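Local atomic coordinates of restriction endonuclease R.BpuJI (Bacillus pumilus, PDB entry 2VLA), a protein that binds its cognate DNA through the N-terminal recognition domain described here and, as the full-length restriction endonuclease, probably cleaves DNA. Residues 26-30 against 76-80; 44-49 against 65-69. All blocks are in the same frame, centred on the assembly; numbering follows the deposited sequence.

Overall arrangement
Both contacts are buried and share helix 62-76, its middle in interaction 2 and its exit in interaction 1. Interaction 1 (26-30 against 76-80), about 14 Å from the chain's centre, is apolar and sets helix 22-36 against the turn into strand 80-83, with no hydrogen bond between its segments. Interaction 2 (44-49 against 65-69) is larger and pairs the two helices of the DNA-reading unit about 22 Å out, with partly exposed Val45 and Asp66 at its margin. It mixes aromatic packing with hydrogen bonds of the Asn49 amide, next to a salt bridge within 65-69. A probable hydrogen bond between Tyr29 OH and His68 ND1 joins the two, whose centres are about 12 Å apart.

Interaction 1 (26-30 against 76-80); sequences LPAYA and LFGMF
Phe77, just past the last turn of helix 62-76, meets helix 22-36 through its CD2 and CE2 atoms. Phe77 CD2 comes within 4.1 Å of Leu26 CD1, and the neighbouring Phe77 CE2 lies 4.2 Å from Tyr29 CE2, arriving at the edge of the tyrosine ring near its plane. The two aromatic side chains run roughly perpendicular to each other, and Phe106 stacks edge-to-face with Phe77 from helix 102-112. Gly78 then takes a positive phi, a backbone shape that favours glycine, and the chain turns out of the helix.

Met79 follows and has the largest share of the contact. Its CB points at helix 22-36, and the bend at the end of the side chain (chi3 79°) turns the methyl group in among Leu26, Tyr29 and Ala30. Met79 SD sits 3.7 Å from Tyr29 CB and 5.1 Å from the centroid of the tyrosine ring, an oblique Met-aromatic contact. The methyl Met79 CE packs 4.0 Å from Leu26 CD1 and 3.8 Å from Ala30 CB, resting against the helix backbone as well. Leu26 CG stands opposite the backbone N, and this chi1 (-170°) sends the branch toward the contact, where CD1 meets Phe77 and Met79. Phe105 touches both Leu26 and Met79 and helps enclose them.

The polar end of Tyr29 is satisfied by His68, further back on helix 62-76. The order of elements fits a winged helix, in which the first helix packs against the exit of the recognition helix just as the chain enters the wing hairpin, here strands 80-83 and 86-89.

Interaction 2 (44-49 against 65-69); sequences FVKDFN and LDNHR. With nucleotides of chain C; nucleotides of chain B.
The helix-turn-helix of this recognition domain is closed where Arg69, on the DNA-reading helix 62-76, enters as a knob among Phe44, Val45, Phe48 and Asn49 of helix 41-56. The two segments cross steeply, at 106°, with their axes 10.1 Å apart. Arg69 CG lies over one face of the Phe48 ring, 3.6 Å from its centroid in a CH-pi contact, while Arg69 CD rests 3.7 Å from Phe44 CE2. A bend at chi3 (65°) then turns the guanidinium group nearly perpendicular to both rings, and Val45 CG2 covers one of its faces.

The polar end forms a closed triangle. Arg69 NH1 gives a bent hydrogen bond to Asn49 OD1 at 2.9 Å and a much straighter one, part of a salt bridge, to Asp66 OD1 at 2.8 Å. Asn49 ND2 donates to that same Asp66 OD1, also at 2.9 Å, and the two donors reach the oxygen from opposite faces of the carboxylate. The other oxygen, Asp66 OD2, pairs with Lys62. With a leucine in place of Arg69, Asn49 OD1 would probably lose this donor and Asp66 OD1 be left with Asn49 ND2 alone from this pair of donors, its other oxygen still facing Lys62.

Between Asp66 and Arg69 the helix turns two side chains to the DNA, Asn67 to bases and His68 to the backbone. Asn67 OD1 accepts from N4 of DC5 of chain B at 2.9 Å, while its ND2 bonds O6 of a guanine, both groups of the major-groove edge. His68, backed by Tyr29 at ND1, directs NE2 to OP1 of DC5 of chain C, 2.9 Å away and in the ring plane, in a nearly straight hydrogen bond (N-H...O 174°).

Interaction 1 (26-30 against 76-80)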
loop_
_atom_site.group_PDB
_atom_site.type_symbol
_atom_site.label_atom_id
_atom_site.label_comp_id
_atom_site.label_asym_id
_atom_site.label_seq_id
_atom_site.Cartn_x
_atom_site.Cartn_y
_atom_site.Cartn_z
ATOM N N LEU A 26 1.407 15.134 7.164
ATOM C CA LEU A 26 1.132 14.032 8.088
ATOM C C LEU A 26 0.798 14.550 9.498
ATOM O O LEU A 26 -0.208 14.171 10.076
ATOM C CB LEU A 26 2.270 12.986 8.124
ATOM C CG LEU A 26 1.953 11.697 8.892
ATOM C CD1 LEU A 26 0.755 11.007 8.258
ATOM C CD2 LEU A 26 3.172 10.785 8.930
ATOM N N PRO A 27 1.593 15.499 10.018
ATOM C CA PRO A 27 1.164 16.104 11.273
ATOM C C PRO A 27 -0.181 16.813 11.177
ATOM O O PRO A 27 -0.947 16.797 12.132
ATOM C CB PRO A 27 2.277 17.107 11.564
ATOM C CG PRO A 27 3.448 16.574 10.886
ATOM C CD PRO A 27 2.941 15.937 9.639
ATOM N N ALA A 28 -0.455 17.483 10.056
ATOM C CA ALA A 28 -1.730 18.144 9.901
ATOM C C ALA A 28 -2.896 17.158 9.933
ATOM O O ALA A 28 -3.853 17.350 10.694
ATOM C CB ALA A 28 -1.755 18.986 8.617
ATOM N N TYR A 29 -2.814 16.091 9.140
ATOM C CA TYR A 29 -3.877 15.097 9.128
ATOM C C TYR A 29 -4.104 14.608 10.580
ATOM O O TYR A 29 -5.231 14.502 11.046
ATOM C CB TYR A 29 -3.505 13.894 8.278
ATOM C CG TYR A 29 -3.393 14.080 6.778
ATOM C CD1 TYR A 29 -4.184 14.986 6.070
ATOM C CD2 TYR A 29 -2.546 13.264 6.056
ATOM C CE1 TYR A 29 -4.063 15.099 4.669
ATOM C CE2 TYR A 29 -2.441 13.343 4.700
ATOM C CZ TYR A 29 -3.201 14.238 3.996
ATOM O OH TYR A 29 -3.033 14.276 2.627
ATOM N N ALA A 30 -3.019 14.259 11.263
ATOM C CA ALA A 30 -3.122 13.631 12.572
ATOM C C ALA A 30 -3.709 14.594 13.599
ATOM O O ALA A 30 -4.546 14.210 14.417
ATOM C CB ALA A 30 -1.764 13.145 13.021
ATOM N N LEU A 76 -5.905 5.276 2.515
ATOM C CA LEU A 76 -4.538 4.823 2.287
ATOM C C LEU A 76 -3.721 4.838 3.585
ATOM O O LEU A 76 -2.915 3.936 3.826
ATOM C CB LEU A 76 -3.854 5.652 1.207
ATOM C CG LEU A 76 -2.442 5.222 0.814
ATOM C CD1 LEU A 76 -2.438 3.816 0.221
ATOM C CD2 LEU A 76 -1.848 6.268 -0.196
ATOM N N PHE A 77 -3.849 5.904 4.380
ATOM C CA PHE A 77 -3.079 5.985 5.619
ATOM C C PHE A 77 -3.813 5.427 6.849
ATOM O O PHE A 77 -3.220 5.284 7.894
ATOM C CB PHE A 77 -2.653 7.407 5.920
ATOM C CG PHE A 77 -1.593 7.975 4.965
ATOM C CD1 PHE A 77 -1.042 7.204 3.948
ATOM C CD2 PHE A 77 -1.151 9.292 5.115
ATOM C CE1 PHE A 77 -0.088 7.754 3.096
ATOM C CE2 PHE A 77 -0.203 9.822 4.280
ATOM C CZ PHE A 77 0.330 9.062 3.266
ATOM N N GLY A 78 -5.110 5.160 6.723
ATOM C CA GLY A 78 -5.872 4.536 7.816
ATOM C C GLY A 78 -5.854 5.346 9.111
ATOM O O GLY A 78 -5.583 4.797 10.185
ATOM N N MET A 79 -6.222 6.625 9.030
ATOM C CA MET A 79 -6.028 7.532 10.142
ATOM C C MET A 79 -7.287 7.771 10.979
ATOM O O MET A 79 -7.213 8.352 12.056
ATOM C CB MET A 79 -5.447 8.863 9.650
ATOM C CG MET A 79 -4.076 8.703 9.021
ATOM S SD MET A 79 -3.288 10.230 8.571
ATOM C CE MET A 79 -2.706 10.732 10.189
ATOM N N PHE A 80 -8.431 7.361 10.466
ATOM C CA PHE A 80 -9.683 7.426 11.221
ATOM C C PHE A 80 -10.611 6.294 10.808
ATOM O O PHE A 80 -10.373 5.625 9.823
ATOM C CB PHE A 80 -10.375 8.796 11.020
ATOM C CG PHE A 80 -10.807 9.074 9.594
ATOM C CD1 PHE A 80 -12.038 8.639 9.118
ATOM C CD2 PHE A 80 -10.023 9.850 8.762
ATOM C CE1 PHE A 80 -12.459 8.960 7.822
ATOM C CE2 PHE A 80 -10.434 10.141 7.455
ATOM C CZ PHE A 80 -11.648 9.702 6.999
#

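Interaction 2 (44-49 against 65-69)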
loop_
_atom_site.group_PDB
_atom_site.type_symbol
_atom_site.label_atom_id
_atom_site.label_comp_id
_atom_site.label_asym_id
_atom_site.label_seq_id
_atom_site.Cartn_x
_atom_site.Cartn_y
_atom_site.Cartn_z
ATOM N N PHE A 44 -17.488 16.300 10.843
ATOM C CA PHE A 44 -16.136 15.864 10.477
ATOM C C PHE A 44 -15.719 16.410 9.119
ATOM O O PHE A 44 -14.623 16.935 8.966
ATOM C CB PHE A 44 -16.058 14.344 10.460
ATOM C CG PHE A 44 -14.690 13.810 10.125
ATOM C CD1 PHE A 44 -13.629 13.990 10.992
ATOM C CD2 PHE A 44 -14.469 13.144 8.939
ATOM C CE1 PHE A 44 -12.374 13.503 10.678
ATOM C CE2 PHE A 44 -13.216 12.646 8.627
ATOM C CZ PHE A 44 -12.173 12.837 9.481
ATOM N N VAL A 45 -16.605 16.297 8.143
ATOM C CA VAL A 45 -16.314 16.765 6.794
ATOM C C VAL A 45 -15.983 18.241 6.793
ATOM O O VAL A 45 -14.981 18.656 6.222
ATOM C CB VAL A 45 -17.508 16.499 5.839
ATOM C CG1 VAL A 45 -17.279 17.169 4.485
ATOM C CG2 VAL A 45 -17.720 14.993 5.676
ATOM N N LYS A 46 -16.823 19.036 7.439
ATOM C CA LYS A 46 -16.672 20.480 7.408
ATOM C C LYS A 46 -15.418 20.900 8.144
ATOM O O LYS A 46 -14.611 21.685 7.628
ATOM C CB LYS A 46 -17.901 21.159 8.032
ATOM C CG LYS A 46 -17.743 22.664 8.252
ATOM N N ASP A 47 -15.243 20.363 9.345
ATOM C CA ASP A 47 -14.151 20.764 10.209
ATOM C C ASP A 47 -12.797 20.291 9.673
ATOM O O ASP A 47 -11.797 21.010 9.751
ATOM C CB ASP A 47 -14.384 20.242 11.623
ATOM C CG ASP A 47 -15.554 20.940 12.320
ATOM O OD1 ASP A 47 -15.939 22.054 11.881
ATOM O OD2 ASP A 47 -16.087 20.373 13.291
ATOM N N PHE A 48 -12.767 19.090 9.114
ATOM C CA PHE A 48 -11.545 18.585 8.510
ATOM C C PHE A 48 -11.110 19.487 7.350
ATOM O O PHE A 48 -9.973 19.930 7.292
ATOM C CB PHE A 48 -11.736 17.149 8.017
ATOM C CG PHE A 48 -10.504 16.553 7.423
ATOM C CD1 PHE A 48 -10.159 16.818 6.106
ATOM C CD2 PHE A 48 -9.693 15.701 8.175
ATOM C CE1 PHE A 48 -9.022 16.276 5.549
ATOM C CE2 PHE A 48 -8.544 15.166 7.630
ATOM C CZ PHE A 48 -8.211 15.445 6.311
ATOM N N ASN A 49 -12.031 19.745 6.430
ATOM C CA ASN A 49 -11.728 20.540 5.245
ATOM C C ASN A 49 -11.307 21.967 5.601
ATOM O O ASN A 49 -10.393 22.515 5.008
ATOM C CB ASN A 49 -12.938 20.600 4.323
ATOM C CG ASN A 49 -13.138 19.330 3.529
ATOM O OD1 ASN A 49 -12.538 18.293 3.822
ATOM N ND2 ASN A 49 -13.998 19.404 2.509
ATOM N N LEU A 65 -9.965 18.771 -1.354
ATOM C CA LEU A 65 -10.014 18.601 0.094
ATOM C C LEU A 65 -10.720 17.281 0.467
ATOM O O LEU A 65 -10.234 16.517 1.310
ATOM C CB LEU A 65 -10.714 19.808 0.752
ATOM C CG LEU A 65 -9.999 21.162 0.619
ATOM C CD1 LEU A 65 -10.941 22.279 1.044
ATOM C CD2 LEU A 65 -8.736 21.162 1.450
ATOM N N ASP A 66 -11.881 17.041 -0.140
ATOM C CA ASP A 66 -12.621 15.819 0.090
ATOM C C ASP A 66 -11.766 14.597 -0.254
ATOM O O ASP A 66 -11.735 13.614 0.491
ATOM C CB ASP A 66 -13.902 15.795 -0.779
ATOM C CG ASP A 66 -14.998 16.737 -0.272
ATOM O OD1 ASP A 66 -14.969 17.129 0.909
ATOM O OD2 ASP A 66 -15.922 17.023 -1.056
ATOM N N ASN A 67 -11.081 14.642 -1.377
ATOM C CA ASN A 67 -10.280 13.506 -1.799
ATOM C C ASN A 67 -9.112 13.250 -0.826
ATOM O O ASN A 67 -8.811 12.085 -0.497
ATOM C CB ASN A 67 -9.743 13.695 -3.229
ATOM C CG ASN A 67 -10.811 13.520 -4.309
ATOM O OD1 ASN A 67 -11.898 12.977 -4.077
ATOM N ND2 ASN A 67 -10.452 13.887 -5.521
ATOM N N HIS A 68 -8.456 14.303 -0.350
ATOM C CA HIS A 68 -7.459 14.111 0.701
ATOM C C HIS A 68 -8.095 13.365 1.890
ATOM O O HIS A 68 -7.511 12.415 2.446
ATOM C CB HIS A 68 -6.885 15.453 1.180
ATOM C CG HIS A 68 -5.718 15.933 0.392
ATOM N ND1 HIS A 68 -4.430 15.867 0.871
ATOM C CD2 HIS A 68 -5.647 16.565 -0.812
ATOM C CE1 HIS A 68 -3.613 16.427 -0.008
ATOM N NE2 HIS A 68 -4.329 16.830 -1.050
ATOM N N ARG A 69 -9.256 13.836 2.318
ATOM C CA ARG A 69 -9.891 13.285 3.505
ATOM C C ARG A 69 -10.215 11.821 3.313
ATOM O O ARG A 69 -9.892 10.971 4.179
ATOM C CB ARG A 69 -11.168 14.043 3.832
ATOM C CG ARG A 69 -11.701 13.767 5.202
ATOM C CD ARG A 69 -13.000 14.482 5.467
ATOM N NE ARG A 69 -14.046 13.983 4.603
ATOM C CZ ARG A 69 -14.547 14.646 3.572
ATOM N NH1 ARG A 69 -14.139 15.873 3.314
ATOM N NH2 ARG A 69 -15.472 14.071 2.797
ATOM P P DC C 5 -3.537 17.521 -4.576
ATOM O OP1 DC C 5 -3.150 18.144 -3.315
ATOM O OP2 DC C 5 -4.406 16.328 -4.475
ATOM O "O5'" DC C 5 -4.237 18.579 -5.564
ATOM C "C5'" DC C 5 -3.494 19.627 -6.232
ATOM C "C4'" DC C 5 -4.225 19.906 -7.510
ATOM O "O4'" DC C 5 -4.030 18.778 -8.435
ATOM C "C3'" DC C 5 -5.735 20.041 -7.324
ATOM O "O3'" DC C 5 -6.166 21.185 -8.090
ATOM C "C2'" DC C 5 -6.334 18.777 -7.890
ATOM C "C1'" DC C 5 -5.292 18.280 -8.861
ATOM N N1 DC C 5 -5.103 16.783 -8.905
ATOM C C2 DC C 5 -4.950 16.173 -10.139
ATOM O O2 DC C 5 -5.093 16.835 -11.188
ATOM N N3 DC C 5 -4.700 14.829 -10.205
ATOM C C4 DC C 5 -4.526 14.167 -9.074
ATOM N N4 DC C 5 -4.247 12.851 -9.165
ATOM C C5 DC C 5 -4.673 14.762 -7.818
ATOM C C6 DC C 5 -4.920 16.069 -7.754
ATOM P P DC B 5 -12.867 6.634 -0.759
ATOM O OP1 DC B 5 -13.333 6.451 0.631
ATOM O OP2 DC B 5 -11.888 7.689 -1.052
ATOM O "O5'" DC B 5 -12.395 5.198 -1.292
ATOM C "C5'" DC B 5 -11.259 5.048 -2.104
ATOM C "C4'" DC B 5 -11.624 4.496 -3.452
ATOM O "O4'" DC B 5 -12.519 5.425 -4.131
ATOM C "C3'" DC B 5 -10.460 4.292 -4.394
ATOM O "O3'" DC B 5 -10.774 3.256 -5.327
ATOM C "C2'" DC B 5 -10.377 5.687 -5.024
ATOM C "C1'" DC B 5 -11.860 5.936 -5.278
ATOM N N1 DC B 5 -12.198 7.347 -5.486
ATOM C C2 DC B 5 -12.739 7.776 -6.705
ATOM O O2 DC B 5 -12.985 6.933 -7.591
ATOM N N3 DC B 5 -13.009 9.107 -6.872
ATOM C C4 DC B 5 -12.739 9.969 -5.905
ATOM N N4 DC B 5 -13.024 11.268 -6.117
ATOM C C5 DC B 5 -12.171 9.578 -4.677
ATOM C C6 DC B 5 -11.928 8.261 -4.503
ATOM P P DG C 6 -7.594 21.879 -7.849
ATOM O OP1 DG C 6 -7.492 23.256 -8.464
ATOM O OP2 DG C 6 -8.009 21.743 -6.444
ATOM O "O5'" DG C 6 -8.585 20.951 -8.709
ATOM C "C5'" DG C 6 -8.461 20.901 -10.100
ATOM C "C4'" DG C 6 -9.302 19.805 -10.648
ATOM O "O4'" DG C 6 -8.688 18.551 -10.241
ATOM C "C3'" DG C 6 -10.749 19.723 -10.139
ATOM O "O3'" DG C 6 -11.579 19.277 -11.186
ATOM C "C2'" DG C 6 -10.674 18.651 -9.070
ATOM C "C1'" DG C 6 -9.687 17.693 -9.738
ATOM N N9 DG C 6 -9.098 16.667 -8.898
ATOM C C8 DG C 6 -8.957 16.663 -7.549
ATOM N N7 DG C 6 -8.412 15.549 -7.096
ATOM C C5 DG C 6 -8.187 14.791 -8.232
ATOM C C6 DG C 6 -7.650 13.493 -8.395
ATOM O O6 DG C 6 -7.240 12.747 -7.485
ATOM N N1 DG C 6 -7.625 13.100 -9.717
ATOM C C2 DG C 6 -8.042 13.867 -10.784
ATOM N N2 DG C 6 -7.908 13.315 -11.989
ATOM N N3 DG C 6 -8.555 15.082 -10.639
ATOM C C4 DG C 6 -8.612 15.469 -9.350
#